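Local coordinates for protein putative hydrolase (Burkholderia cenocepacia, PDB 4X00) that probably hydrolyses ester bonds, possibly those of aryl esters, as a member of the alpha/beta hydrolase fold family, at residues His61-Thr66 and Glu99-Arg104; Val117-Leu122 and Lys213-Ala218; Val134-Val139 and His259-Glu264. All coordinates share one frame; numbering follows the deposited sequence. Where two conformers were deposited one is given.

Contact 1 of 3, residues His61-Thr66 and Glu99-Arg104; sequences HYRLIT and ESTHAR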
ATOM      1  N   HIS A  61      -9.406 -17.704  -7.234  1.00 16.27           N
ATOM      2  CA  HIS A  61     -10.869 -17.702  -7.165  1.00 15.78           C
ATOM      3  C   HIS A  61     -11.368 -16.385  -6.604  1.00 14.87           C
ATOM      4  O   HIS A  61     -12.582 -16.162  -6.547  1.00 15.59           O
ATOM      5  CB  HIS A  61     -11.388 -18.855  -6.318  1.00 16.11           C
ATOM      6  CG  HIS A  61     -10.856 -18.825  -4.928  1.00 17.25           C
ATOM      7  ND1 HIS A  61      -9.501 -18.803  -4.646  1.00 18.66           N
ATOM      8  CD2 HIS A  61     -11.492 -18.751  -3.738  1.00 18.81           C
ATOM      9  CE1 HIS A  61      -9.332 -18.733  -3.340  1.00 18.43           C
ATOM     10  NE2 HIS A  61     -10.523 -18.713  -2.766  1.00 18.14           N
ATOM     11  N   TYR A  62     -10.446 -15.507  -6.203  1.00 13.42           N
ATOM     12  CA  TYR A  62     -10.827 -14.141  -5.842  1.00 12.45           C
ATOM     13  C   TYR A  62     -10.730 -13.238  -7.053  1.00 10.85           C
ATOM     14  O   TYR A  62     -10.037 -13.577  -8.010  1.00 12.26           O
ATOM     15  CB  TYR A  62      -9.926 -13.570  -4.751  1.00 13.13           C
ATOM     16  CG  TYR A  62      -9.970 -14.379  -3.484  1.00 14.00           C
ATOM     17  CD1 TYR A  62     -11.157 -14.520  -2.772  1.00 14.99           C
ATOM     18  CD2 TYR A  62      -8.824 -14.975  -2.990  1.00 14.77           C
ATOM     19  CE1 TYR A  62     -11.202 -15.293  -1.590  1.00 15.48           C
ATOM     20  CE2 TYR A  62      -8.847 -15.731  -1.821  1.00 15.59           C
ATOM     21  CZ  TYR A  62     -10.048 -15.875  -1.121  1.00 15.54           C
ATOM     22  OH  TYR A  62     -10.098 -16.629   0.036  1.00 16.70           O
ATOM     23  N   ARG A  63     -11.409 -12.091  -7.012  1.00 10.03           N
ATOM     24  CA  ARG A  63     -11.220 -11.052  -8.032  1.00 10.19           C
ATOM     25  C   ARG A  63     -10.074 -10.158  -7.564  1.00 10.35           C
ATOM     26  O   ARG A  63     -10.206  -9.425  -6.578  1.00 11.89           O
ATOM     27  CB  ARG A  63     -12.514 -10.280  -8.236  1.00 10.92           C
ATOM     28  CG  ARG A  63     -12.388  -9.176  -9.287  1.00 11.72           C
ATOM     29  CD  ARG A  63     -13.687  -8.410  -9.458  1.00 12.35           C
ATOM     30  NE  ARG A  63     -13.533  -7.396 -10.493  1.00 12.93           N
ATOM     31  CZ  ARG A  63     -14.409  -6.423 -10.690  1.00 14.47           C
ATOM     32  NH1 ARG A  63     -15.479  -6.334  -9.899  1.00 16.39           N
ATOM     33  NH2 ARG A  63     -14.210  -5.539 -11.666  1.00 15.75           N
ATOM     34  N   LEU A  64      -8.932 -10.247  -8.252  1.00 10.35           N
ATOM     35  CA  LEU A  64      -7.699  -9.620  -7.764  1.00 10.73           C
ATOM     36  C   LEU A  64      -7.441  -8.316  -8.501  1.00 10.66           C
ATOM     37  O   LEU A  64      -7.061  -8.325  -9.670  1.00 13.23           O
ATOM     38  CB  LEU A  64      -6.516 -10.582  -7.939  1.00 11.48           C
ATOM     39  CG  LEU A  64      -6.680 -11.961  -7.271  1.00 11.92           C
ATOM     40  CD1 LEU A  64      -5.513 -12.877  -7.683  1.00 13.35           C
ATOM     41  CD2 LEU A  64      -6.718 -11.826  -5.761  1.00 12.07           C
ATOM     42  N   ILE A  65      -7.645  -7.210  -7.808  1.00  9.05           N
ATOM     43  CA  ILE A  65      -7.557  -5.892  -8.441  1.00  8.91           C
ATOM     44  C   ILE A  65      -6.312  -5.166  -7.941  1.00  7.83           C
ATOM     45  O   ILE A  65      -6.107  -5.046  -6.728  1.00  8.55           O
ATOM     46  CB  ILE A  65      -8.803  -5.058  -8.115  1.00  9.97           C
ATOM     47  CG1 ILE A  65     -10.060  -5.747  -8.669  1.00 12.52           C
ATOM     48  CG2 ILE A  65      -8.647  -3.613  -8.641  1.00 10.21           C
ATOM     49  CD1 ILE A  65     -11.360  -5.212  -8.050  1.00 14.23           C
ATOM     50  N   THR A  66      -5.507  -4.641  -8.864  1.00  8.10           N
ATOM     51  CA  THR A  66      -4.377  -3.812  -8.492  1.00  8.40           C
ATOM     52  C   THR A  66      -4.494  -2.476  -9.236  1.00  8.61           C
ATOM     53  O   THR A  66      -5.247  -2.364 -10.203  1.00  9.38           O
ATOM     54  CB  THR A  66      -3.024  -4.476  -8.844  1.00  8.73           C
ATOM     55  OG1 THR A  66      -3.007  -4.839 -10.232  1.00  9.07           O
ATOM     56  CG2 THR A  66      -2.758  -5.723  -8.017  1.00  9.53           C
ATOM     57  N   GLU A  99     -15.721   2.070  -6.952  1.00 19.09           N
ATOM     58  CA  GLU A  99     -16.959   2.328  -7.697  1.00 23.22           C
ATOM     59  C   GLU A  99     -16.919   1.801  -9.131  1.00 23.36           C
ATOM     60  O   GLU A  99     -17.864   1.145  -9.595  1.00 23.18           O
ATOM     61  CB  GLU A  99     -17.270   3.822  -7.705  1.00 27.76           C
ATOM     62  CG  GLU A  99     -17.765   4.295  -6.358  1.00 33.42           C
ATOM     63  CD  GLU A  99     -18.138   5.768  -6.325  1.00 38.91           C
ATOM     64  OE1 GLU A  99     -18.720   6.279  -7.319  1.00 41.47           O
ATOM     65  OE2 GLU A  99     -17.851   6.414  -5.288  1.00 40.48           O
ATOM     66  N   SER A 100     -15.828   2.080  -9.835  1.00 23.87           N
ATOM     67  CA  SER A 100     -15.765   1.778 -11.260  1.00 25.88           C
ATOM     68  C   SER A 100     -15.773   0.279 -11.509  1.00 26.81           C
ATOM     69  O   SER A 100     -16.365  -0.204 -12.477  1.00 27.99           O
ATOM     70  CB  SER A 100     -14.523   2.413 -11.881  1.00 27.61           C
ATOM     71  OG  SER A 100     -14.576   2.310 -13.295  1.00 30.24           O
ATOM     72  N   THR A 101     -15.110  -0.456 -10.630  1.00 26.50           N
ATOM     73  CA  THR A 101     -15.044  -1.902 -10.749  1.00 26.52           C
ATOM     74  C   THR A 101     -16.328  -2.564 -10.259  1.00 26.77           C
ATOM     75  O   THR A 101     -16.536  -3.758 -10.458  1.00 26.67           O
ATOM     76  CB  THR A 101     -13.855  -2.452  -9.958  1.00 26.13           C
ATOM     77  OG1 THR A 101     -14.022  -2.113  -8.577  1.00 26.01           O
ATOM     78  CG2 THR A 101     -12.550  -1.852 -10.473  1.00 26.32           C
ATOM     79  N   HIS A 102     -17.208  -1.771  -9.650  1.00 27.18           N
ATOM     80  CA  HIS A 102     -18.414  -2.276  -8.987  1.00 27.77           C
ATOM     81  C   HIS A 102     -18.062  -3.396  -8.012  1.00 26.65           C
ATOM     82  O   HIS A 102     -18.851  -4.321  -7.805  1.00 26.54           O
ATOM     83  CB  HIS A 102     -19.465  -2.746 -10.007  1.00 31.21           C
ATOM     84  CG  HIS A 102     -19.899  -1.661 -10.940  1.00 35.12           C
ATOM     85  ND1 HIS A 102     -20.928  -0.791 -10.645  1.00 36.92           N
ATOM     86  CD2 HIS A 102     -19.404  -1.265 -12.138  1.00 36.37           C
ATOM     87  CE1 HIS A 102     -21.068   0.074 -11.633  1.00 37.70           C
ATOM     88  NE2 HIS A 102     -20.152  -0.189 -12.548  1.00 37.12           N
ATOM     89  N   ALA A 103     -16.873  -3.274  -7.415  1.00 26.38           N
ATOM     90  CA  ALA A 103     -16.386  -4.239  -6.436  1.00 26.55           C
ATOM     91  C   ALA A 103     -17.332  -4.301  -5.245  1.00 27.74           C
ATOM     92  O   ALA A 103     -17.581  -3.295  -4.572  1.00 28.91           O
ATOM     93  CB  ALA A 103     -14.975  -3.882  -5.984  1.00 25.87           C
ATOM     94  N   ARG A 104     -17.854  -5.497  -5.000  1.00 27.26           N
ATOM     95  CA  ARG A 104     -18.806  -5.735  -3.925  1.00 27.29           C
ATOM     96  C   ARG A 104     -18.101  -6.153  -2.643  1.00 25.03           C
ATOM     97  O   ARG A 104     -17.443  -7.195  -2.617  1.00 25.96           O
ATOM     98  CB  ARG A 104     -19.795  -6.806  -4.355  1.00 28.07           C
TER
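R63 leaves its strand as a straight rod aimed at the end of helix 87-100. From CB the chain starts with CG anti to the backbone N (chi1 180°) and stays extended through CD to NE; the extended CG and CD carry the guanidinium across to T101, and CZ, NH1 and NH2 are the atoms that meet it. NH1 gives a hydrogen bond of 2.8 Å to T101 O, which lies at the edge of the flat group and in its plane. NH2 adds a weak second bond to T101 O at 3.2 Å, so both terminal nitrogens point at one oxygen, NH1 carrying the stronger bond, and NH2 also lies 3.5 Å from T101 CB. Seen from the carbonyl, the fit is less regular: NH1 stands above its plane, with a C=O...N angle of 142°. NH2 has a second partner in a salt bridge to E28. Over one face of the guanidinium, toward the rim, lies I65 CD1, which also meets T101 OG1 tip to tip at 4.1 Å.

The accepting carbonyl is held by its turn. T101 OG1, in the crowded position between backbone N and carbonyl carbon, accepts from A103 N at 3.3 Å, an ST turn, while its strongest partner is I97 O in the preceding helical turn. The positive charge beside a helix C-terminus is probably favourable. H102 follows with positive phi, closing a Schellman motif where the alpha/beta hydrolase chain turns from helix 87-100 toward strand 107-111.

Contact 2 of 3, residues Val117-Leu122 and Lys213-Ala218; sequences VISNYL and KGLSKA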
ATOM      1  N   VAL A 117      -3.317   5.430   2.796  1.00 10.00           N
ATOM      2  CA  VAL A 117      -4.451   5.623   1.884  1.00 10.19           C
ATOM      3  C   VAL A 117      -5.720   4.960   2.464  1.00  9.37           C
ATOM      4  O   VAL A 117      -6.812   5.568   2.435  1.00 10.21           O
ATOM      5  CB  VAL A 117      -4.148   5.043   0.482  1.00 10.83           C
ATOM      6  CG1 VAL A 117      -5.384   5.045  -0.417  1.00 12.00           C
ATOM      7  CG2 VAL A 117      -2.975   5.782  -0.203  1.00 10.38           C
ATOM      8  N   ILE A 118      -5.596   3.727   2.987  1.00  9.55           N
ATOM      9  CA  ILE A 118      -6.754   3.088   3.622  1.00  9.53           C
ATOM     10  C   ILE A 118      -7.258   3.917   4.797  1.00 10.09           C
ATOM     11  O   ILE A 118      -8.478   4.097   4.938  1.00 10.14           O
ATOM     12  CB  ILE A 118      -6.423   1.651   4.080  1.00  9.72           C
ATOM     13  CG1 ILE A 118      -6.180   0.776   2.854  1.00  9.62           C
ATOM     14  CG2 ILE A 118      -7.600   1.084   4.906  1.00 10.33           C
ATOM     15  CD1 ILE A 118      -5.691  -0.648   3.186  1.00  9.73           C
ATOM     16  N   SER A 119      -6.359   4.415   5.650  1.00 10.21           N
ATOM     17  CA  SER A 119      -6.847   5.212   6.786  1.00 10.45           C
ATOM     18  C   SER A 119      -7.619   6.432   6.306  1.00 10.70           C
ATOM     19  O   SER A 119      -8.657   6.780   6.884  1.00 11.02           O
ATOM     20  CB  SER A 119      -5.709   5.688   7.685  1.00 10.50           C
ATOM     21  OG  SER A 119      -5.105   4.568   8.296  1.00 10.96           O
ATOM     22  N   ASN A 120      -7.107   7.095   5.268  1.00 11.00           N
ATOM     23  CA  ASN A 120      -7.787   8.277   4.753  1.00 11.62           C
ATOM     24  C   ASN A 120      -9.116   7.918   4.084  1.00 11.79           C
ATOM     25  O   ASN A 120     -10.090   8.674   4.204  1.00 12.21           O
ATOM     26  CB  ASN A 120      -6.864   9.039   3.803  1.00 12.27           C
ATOM     27  CG  ASN A 120      -5.848   9.855   4.548  1.00 13.00           C
ATOM     28  OD1 ASN A 120      -6.163  10.420   5.603  1.00 14.96           O
ATOM     29  ND2 ASN A 120      -4.631   9.981   3.986  1.00 13.50           N
ATOM     30  N   TYR A 121      -9.177   6.753   3.439  1.00 11.35           N
ATOM     31  CA  TYR A 121     -10.432   6.259   2.901  1.00 11.40           C
ATOM     32  C   TYR A 121     -11.441   5.982   4.019  1.00 12.12           C
ATOM     33  O   TYR A 121     -12.604   6.415   3.939  1.00 12.62           O
ATOM     34  CB  TYR A 121     -10.182   4.992   2.056  1.00 11.82           C
ATOM     35  CG  TYR A 121     -11.456   4.333   1.613  1.00 10.88           C
ATOM     36  CD1 TYR A 121     -12.127   4.776   0.472  1.00 11.22           C
ATOM     37  CD2 TYR A 121     -12.034   3.317   2.367  1.00 11.56           C
ATOM     38  CE1 TYR A 121     -13.322   4.186   0.069  1.00 11.42           C
ATOM     39  CE2 TYR A 121     -13.213   2.721   1.967  1.00 12.44           C
ATOM     40  CZ  TYR A 121     -13.874   3.169   0.836  1.00 12.27           C
ATOM     41  OH  TYR A 121     -15.062   2.555   0.464  1.00 13.90           O
ATOM     42  N   LEU A 122     -10.997   5.288   5.067  1.00 11.35           N
ATOM     43  CA  LEU A 122     -11.871   5.036   6.218  1.00 12.68           C
ATOM     44  C   LEU A 122     -12.350   6.341   6.836  1.00 13.86           C
ATOM     45  O   LEU A 122     -13.518   6.461   7.216  1.00 14.42           O
ATOM     46  CB  LEU A 122     -11.130   4.210   7.259  1.00 11.86           C
ATOM     47  CG  LEU A 122     -10.909   2.757   6.844  1.00 12.54           C
ATOM     48  CD1 LEU A 122      -9.989   2.093   7.862  1.00 12.76           C
ATOM     49  CD2 LEU A 122     -12.233   1.964   6.720  1.00 13.81           C
ATOM     50  N   LYS A 213      -8.982   9.037  13.179  1.00 17.39           N
ATOM     51  CA  LYS A 213     -10.382   8.998  12.776  1.00 18.54           C
ATOM     52  C   LYS A 213     -10.722   7.711  12.001  1.00 17.30           C
ATOM     53  O   LYS A 213     -11.702   7.044  12.308  1.00 19.00           O
ATOM     54  CB  LYS A 213     -10.715  10.236  11.942  1.00 21.57           C
ATOM     55  CG  LYS A 213     -12.163  10.330  11.496  1.00 24.95           C
ATOM     56  CD  LYS A 213     -12.424  11.578  10.664  1.00 28.10           C
ATOM     57  CE  LYS A 213     -13.882  11.616  10.208  1.00 31.13           C
ATOM     58  NZ  LYS A 213     -14.123  12.708   9.239  1.00 33.50           N
ATOM     59  N   GLY A 214      -9.927   7.348  11.000  1.00 15.08           N
ATOM     60  CA  GLY A 214     -10.304   6.214  10.173  1.00 14.67           C
ATOM     61  C   GLY A 214     -10.232   4.888  10.915  1.00 15.07           C
ATOM     62  O   GLY A 214     -11.117   4.046  10.781  1.00 15.51           O
ATOM     63  N   LEU A 215      -9.144   4.678  11.656  1.00 14.60           N
ATOM     64  CA  LEU A 215      -8.990   3.412  12.366  1.00 14.97           C
ATOM     65  C   LEU A 215      -9.970   3.284  13.506  1.00 15.74           C
ATOM     66  O   LEU A 215     -10.548   2.208  13.715  1.00 15.49           O
ATOM     67  CB  LEU A 215      -7.560   3.263  12.908  1.00 14.61           C
ATOM     68  CG  LEU A 215      -6.497   3.026  11.848  1.00 15.13           C
ATOM     69  CD1 LEU A 215      -5.108   3.072  12.482  1.00 16.16           C
ATOM     70  CD2 LEU A 215      -6.726   1.692  11.142  1.00 15.37           C
ATOM     71  N   SER A 216     -10.162   4.350  14.273  1.00 16.95           N
ATOM     72  CA  SER A 216     -10.909   4.177  15.510  0.69 18.30           C
ATOM     73  C   SER A 216     -12.366   3.899  15.209  1.00 19.27           C
ATOM     74  O   SER A 216     -13.019   3.213  15.986  1.00 19.97           O
ATOM     75  CB  SER A 216     -10.771   5.390  16.418  0.69 19.07           C
ATOM     76  OG  SER A 216     -11.520   6.464  15.912  0.69 20.10           O
ATOM     77  N   LYS A 217     -12.857   4.379  14.076  1.00 20.50           N
ATOM     78  CA  LYS A 217     -14.263   4.171  13.741  1.00 22.70           C
ATOM     79  C   LYS A 217     -14.571   2.870  13.005  1.00 20.01           C
ATOM     80  O   LYS A 217     -15.738   2.564  12.767  1.00 21.10           O
ATOM     81  CB  LYS A 217     -14.787   5.340  12.884  1.00 27.26           C
ATOM     82  CG  LYS A 217     -15.196   6.582  13.644  1.00 32.33           C
ATOM     83  CD  LYS A 217     -14.039   7.294  14.296  1.00 35.52           C
ATOM     84  CE  LYS A 217     -13.981   8.735  13.864  1.00 37.39           C
ATOM     85  NZ  LYS A 217     -15.320   9.415  13.903  1.00 39.00           N
ATOM     86  N   ALA A 218     -13.550   2.106  12.624  1.00 17.68           N
ATOM     87  CA  ALA A 218     -13.799   0.937  11.789  1.00 16.22           C
ATOM     88  C   ALA A 218     -14.462  -0.188  12.578  1.00 15.36           C
ATOM     89  O   ALA A 218     -14.079  -0.443  13.733  1.00 16.22           O
ATOM     90  CB  ALA A 218     -12.493   0.446  11.165  1.00 17.38           C
TER
HETATM   91  O   HOH W   1     -13.776   4.290   9.842  1.00 24.39           O
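In this alpha/beta hydrolase fold, helix 113-125, which follows the probable nucleophile elbow, packs against the short helix 211-216 across a glycine. The backbones come very close: L122 CA and G214 CA are 4.4 Å apart. Having no side chain, G214 leaves room for S119 O, which sits 3.7 Å from G214 CA on the face where a CB would otherwise point.

L122, whose CG is anti to the carbonyl carbon, makes a van der Waals contact with the backbone carbonyl of the glycine, its CB resting 3.5 Å from G214 O. The chain then runs on past that carbonyl to a loose apolar contact, L122 CD1 beside A218 CB at 4.5 Å. On the other helix L215 brings its CG to 4.1 Å from S119 OG; it also touches Y135 on strand 132-136 and A242 and L245 of helix 235-245.

No direct hydrogen bond joins the segments. S119 OG is hydrogen-bonded to Y135 OH; toward L215 it makes only a van der Waals contact. The polar link is a water between the two helices: it donates to G214 O at 2.8 Å and, weakly, to L122 O at 3.4 Å.

Contact 3 of 3, residues Val134-Val139 and His259-Glu264; sequences VYVDGV and HAPFLE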
ATOM      1  N   VAL A 134      -6.391  -5.215   5.335  1.00  9.18           N
ATOM      2  CA  VAL A 134      -5.105  -5.685   5.799  1.00  8.89           C
ATOM      3  C   VAL A 134      -4.078  -4.569   5.595  1.00  8.00           C
ATOM      4  O   VAL A 134      -3.889  -4.101   4.458  1.00  9.17           O
ATOM      5  CB  VAL A 134      -4.647  -6.931   5.031  1.00  9.48           C
ATOM      6  CG1 VAL A 134      -3.311  -7.436   5.594  1.00 10.32           C
ATOM      7  CG2 VAL A 134      -5.727  -8.037   5.088  1.00 10.20           C
ATOM      8  N   TYR A 135      -3.452  -4.117   6.676  1.00  7.91           N
ATOM      9  CA  TYR A 135      -2.346  -3.163   6.601  1.00  8.57           C
ATOM     10  C   TYR A 135      -1.079  -3.997   6.579  1.00  8.22           C
ATOM     11  O   TYR A 135      -0.797  -4.716   7.542  1.00  9.49           O
ATOM     12  CB  TYR A 135      -2.300  -2.226   7.796  1.00  9.54           C
ATOM     13  CG  TYR A 135      -3.311  -1.108   7.784  1.00  9.53           C
ATOM     14  CD1 TYR A 135      -4.692  -1.347   7.682  1.00 10.89           C
ATOM     15  CD2 TYR A 135      -2.897   0.223   7.941  1.00  9.39           C
ATOM     16  CE1 TYR A 135      -5.609  -0.294   7.684  1.00 10.46           C
ATOM     17  CE2 TYR A 135      -3.822   1.263   7.944  1.00  9.63           C
ATOM     18  CZ  TYR A 135      -5.161   1.001   7.817  1.00 10.14           C
ATOM     19  OH  TYR A 135      -6.050   2.036   7.831  1.00 11.15           O
ATOM     20  N   VAL A 136      -0.334  -3.931   5.493  1.00  7.89           N
ATOM     21  CA  VAL A 136       0.892  -4.693   5.379  1.00  9.11           C
ATOM     22  C   VAL A 136       2.061  -3.748   5.576  1.00  8.21           C
ATOM     23  O   VAL A 136       2.348  -2.912   4.707  1.00  8.51           O
ATOM     24  CB  VAL A 136       0.988  -5.373   4.024  1.00 11.09           C
ATOM     25  CG1 VAL A 136       2.215  -6.311   4.046  1.00 11.45           C
ATOM     26  CG2 VAL A 136      -0.334  -6.077   3.682  1.00 11.54           C
ATOM     27  N   ASP A 137       2.712  -3.821   6.734  1.00  7.93           N
ATOM     28  CA  ASP A 137       3.750  -2.835   7.056  1.00  7.31           C
ATOM     29  C   ASP A 137       3.244  -1.436   6.771  1.00  7.35           C
ATOM     30  O   ASP A 137       3.961  -0.577   6.246  1.00  8.54           O
ATOM     31  CB  ASP A 137       5.044  -3.159   6.307  1.00  8.47           C
ATOM     32  CG  ASP A 137       5.678  -4.404   6.874  1.00  8.10           C
ATOM     33  OD1 ASP A 137       5.189  -5.488   6.500  1.00  9.20           O
ATOM     34  OD2 ASP A 137       6.561  -4.314   7.778  1.00  8.89           O
ATOM     35  N   GLY A 138       1.986  -1.211   7.128  1.00  8.20           N
ATOM     36  CA  GLY A 138       1.337   0.047   6.846  1.00  8.90           C
ATOM     37  C   GLY A 138       1.868   1.219   7.630  1.00  9.13           C
ATOM     38  O   GLY A 138       2.225   1.127   8.830  1.00 10.34           O
ATOM     39  N   VAL A 139       1.936   2.358   6.947  1.00  9.34           N
ATOM     40  CA  VAL A 139       2.055   3.597   7.678  1.00 10.39           C
ATOM     41  C   VAL A 139       0.799   3.773   8.509  1.00 10.91           C
ATOM     42  O   VAL A 139      -0.306   3.644   7.979  1.00 12.00           O
ATOM     43  CB  VAL A 139       2.253   4.794   6.732  1.00 11.66           C
ATOM     44  CG1 VAL A 139       2.083   6.136   7.516  1.00 13.10           C
ATOM     45  CG2 VAL A 139       3.630   4.707   6.087  1.00 11.73           C
ATOM     46  N   HIS A 259      10.268  -4.888   5.414  1.00  8.12           N
ATOM     47  CA  HIS A 259       9.149  -4.037   5.054  1.00  7.55           C
ATOM     48  C   HIS A 259       8.199  -4.637   4.009  1.00  7.94           C
ATOM     49  O   HIS A 259       7.093  -4.139   3.839  1.00  8.46           O
ATOM     50  CB  HIS A 259       9.764  -2.724   4.549  1.00  8.11           C
ATOM     51  CG  HIS A 259       8.794  -1.622   4.231  1.00  8.45           C
ATOM     52  ND1 HIS A 259       7.952  -1.061   5.178  1.00  7.96           N
ATOM     53  CD2 HIS A 259       8.623  -0.903   3.090  1.00  8.74           C
ATOM     54  CE1 HIS A 259       7.268  -0.076   4.611  1.00  8.94           C
ATOM     55  NE2 HIS A 259       7.660   0.039   3.350  1.00  8.70           N
ATOM     56  N   ALA A 260       8.610  -5.705   3.319  1.00  8.14           N
ATOM     57  CA  ALA A 260       7.832  -6.252   2.220  1.00  8.09           C
ATOM     58  C   ALA A 260       7.569  -7.771   2.378  1.00  8.05           C
ATOM     59  O   ALA A 260       7.964  -8.576   1.536  1.00  8.50           O
ATOM     60  CB  ALA A 260       8.547  -5.977   0.889  1.00  9.20           C
ATOM     61  N   PRO A 261       6.835  -8.172   3.433  1.00  8.28           N
ATOM     62  CA  PRO A 261       6.609  -9.604   3.690  1.00  8.57           C
ATOM     63  C   PRO A 261       5.853 -10.326   2.572  1.00  8.72           C
ATOM     64  O   PRO A 261       5.980 -11.544   2.468  1.00  8.90           O
ATOM     65  CB  PRO A 261       5.792  -9.607   5.007  1.00  9.05           C
ATOM     66  CG  PRO A 261       5.192  -8.239   5.096  1.00  8.58           C
ATOM     67  CD  PRO A 261       6.254  -7.328   4.481  1.00  8.03           C
ATOM     68  N   PHE A 262       5.035  -9.624   1.799  1.00  8.30           N
ATOM     69  CA  PHE A 262       4.302 -10.239   0.691  1.00  8.38           C
ATOM     70  C   PHE A 262       5.263 -10.713  -0.415  1.00  8.80           C
ATOM     71  O   PHE A 262       4.903 -11.603  -1.213  1.00  9.49           O
ATOM     72  CB  PHE A 262       3.265  -9.252   0.120  1.00  8.95           C
ATOM     73  CG  PHE A 262       3.876  -7.924  -0.274  1.00  8.61           C
ATOM     74  CD1 PHE A 262       4.064  -6.909   0.668  1.00  8.67           C
ATOM     75  CD2 PHE A 262       4.331  -7.741  -1.586  1.00  9.78           C
ATOM     76  CE1 PHE A 262       4.674  -5.706   0.302  1.00  9.10           C
ATOM     77  CE2 PHE A 262       4.949  -6.556  -1.958  1.00  9.44           C
ATOM     78  CZ  PHE A 262       5.123  -5.535  -1.006  1.00  9.82           C
ATOM     79  N   LEU A 263       6.471 -10.132  -0.460  1.00  8.72           N
ATOM     80  CA  LEU A 263       7.514 -10.597  -1.379  1.00  9.11           C
ATOM     81  C   LEU A 263       8.483 -11.512  -0.657  1.00  9.56           C
ATOM     82  O   LEU A 263       8.971 -12.484  -1.239  1.00 10.84           O
ATOM     83  CB  LEU A 263       8.278  -9.397  -1.980  1.00  9.27           C
ATOM     84  CG  LEU A 263       7.540  -8.737  -3.159  1.00 11.21           C
ATOM     85  CD1 LEU A 263       8.134  -7.332  -3.431  1.00 11.66           C
ATOM     86  CD2 LEU A 263       7.582  -9.597  -4.420  1.00 12.87           C
ATOM     87  N   GLU A 264       8.772 -11.200   0.608  1.00  8.69           N
ATOM     88  CA  GLU A 264       9.801 -11.958   1.352  1.00  9.39           C
ATOM     89  C   GLU A 264       9.346 -13.334   1.840  1.00  9.35           C
ATOM     90  O   GLU A 264      10.160 -14.281   1.881  1.00 11.00           O
ATOM     91  CB  GLU A 264      10.295 -11.147   2.548  1.00  9.49           C
ATOM     92  CG  GLU A 264      10.965  -9.819   2.117  1.00 11.16           C
ATOM     93  CD  GLU A 264      11.355  -8.946   3.284  1.00 13.23           C
ATOM     94  OE1 GLU A 264      12.235  -9.346   4.058  1.00 13.91           O
ATOM     95  OE2 GLU A 264      10.793  -7.838   3.432  1.00 14.29           O
TER
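This is a buried contact between the C-terminal end of a central strand and the loop that carries a probable catalytic histidine, together with the short helix 261-264 that follows it. It has no hydrogen bond across it and rests on van der Waals contacts, chiefly of V136, D137, P261 and F262. V136, the last residue of strand 132-136, has CG1 anti to its backbone N; this methyl slides past P261, 3.7 Å from its CG, and comes to the edge of the F262 ring, 3.9 Å from CD1. F262 takes the crowded chi1 (54°) that turns its ring back toward the strand.

At D137 the chain leaves the sheet with left-handed backbone angles, and its carboxylate meets the proline tip to tip: D137 OD1 lies only 2.9 Å from P261 CD, a tight contact. OD2 accepts from G227 N on strand 222-227, and OD1 is hydrogen-bonded as well. D137 CB packs 3.4 Å from H259 O and 3.8 Å from H259 ND1. H259 ND1 does not bond to D137, whose OD2 is 4.4 Å away; it is hydrogen-bonded to D230, as in a Ser-His-Asp charge relay with S112, and a second carboxylate so near could favour a protonated ring. W111, next to the probable nucleophile S112 in sequence, hydrogen-bonds through NE1 to H259 O.

The helix start is well gripped. A260, at the N-cap position, gives its N-H to E264 OE2 (3.1 Å) and takes L263 N and E264 N on its carbonyl. E264 OE1 collects the amides of G258, H178 and R179, so this buried carboxylate is probably ionised.

Around all this, F269 of helix 266-280 touches both V136 and F262, W50 meets the F262 ring, and strand 222-227 flanks D137 through Y226.

How the contacts relate
All three contacts belong to one alpha/beta hydrolase sheet and its covering helices, but only contact 3 reaches the probable active site: it holds H259, whose side chain is about 4 Å from a glycerol probably taken up from the crystallisation liquor. Contacts 2 and 3 have centres 18 Å apart yet touch through Y135, the residue they share: its OH lies 2.7 Å from S119 OG, with L215 CD2 packing on the same oxygen. Along the chain these two interleave. Contact 1 closes earlier and touches neither, its nearest atoms lying about 7 Å from contact 2 and about 10 Å from contact 3, whose sheet it shares.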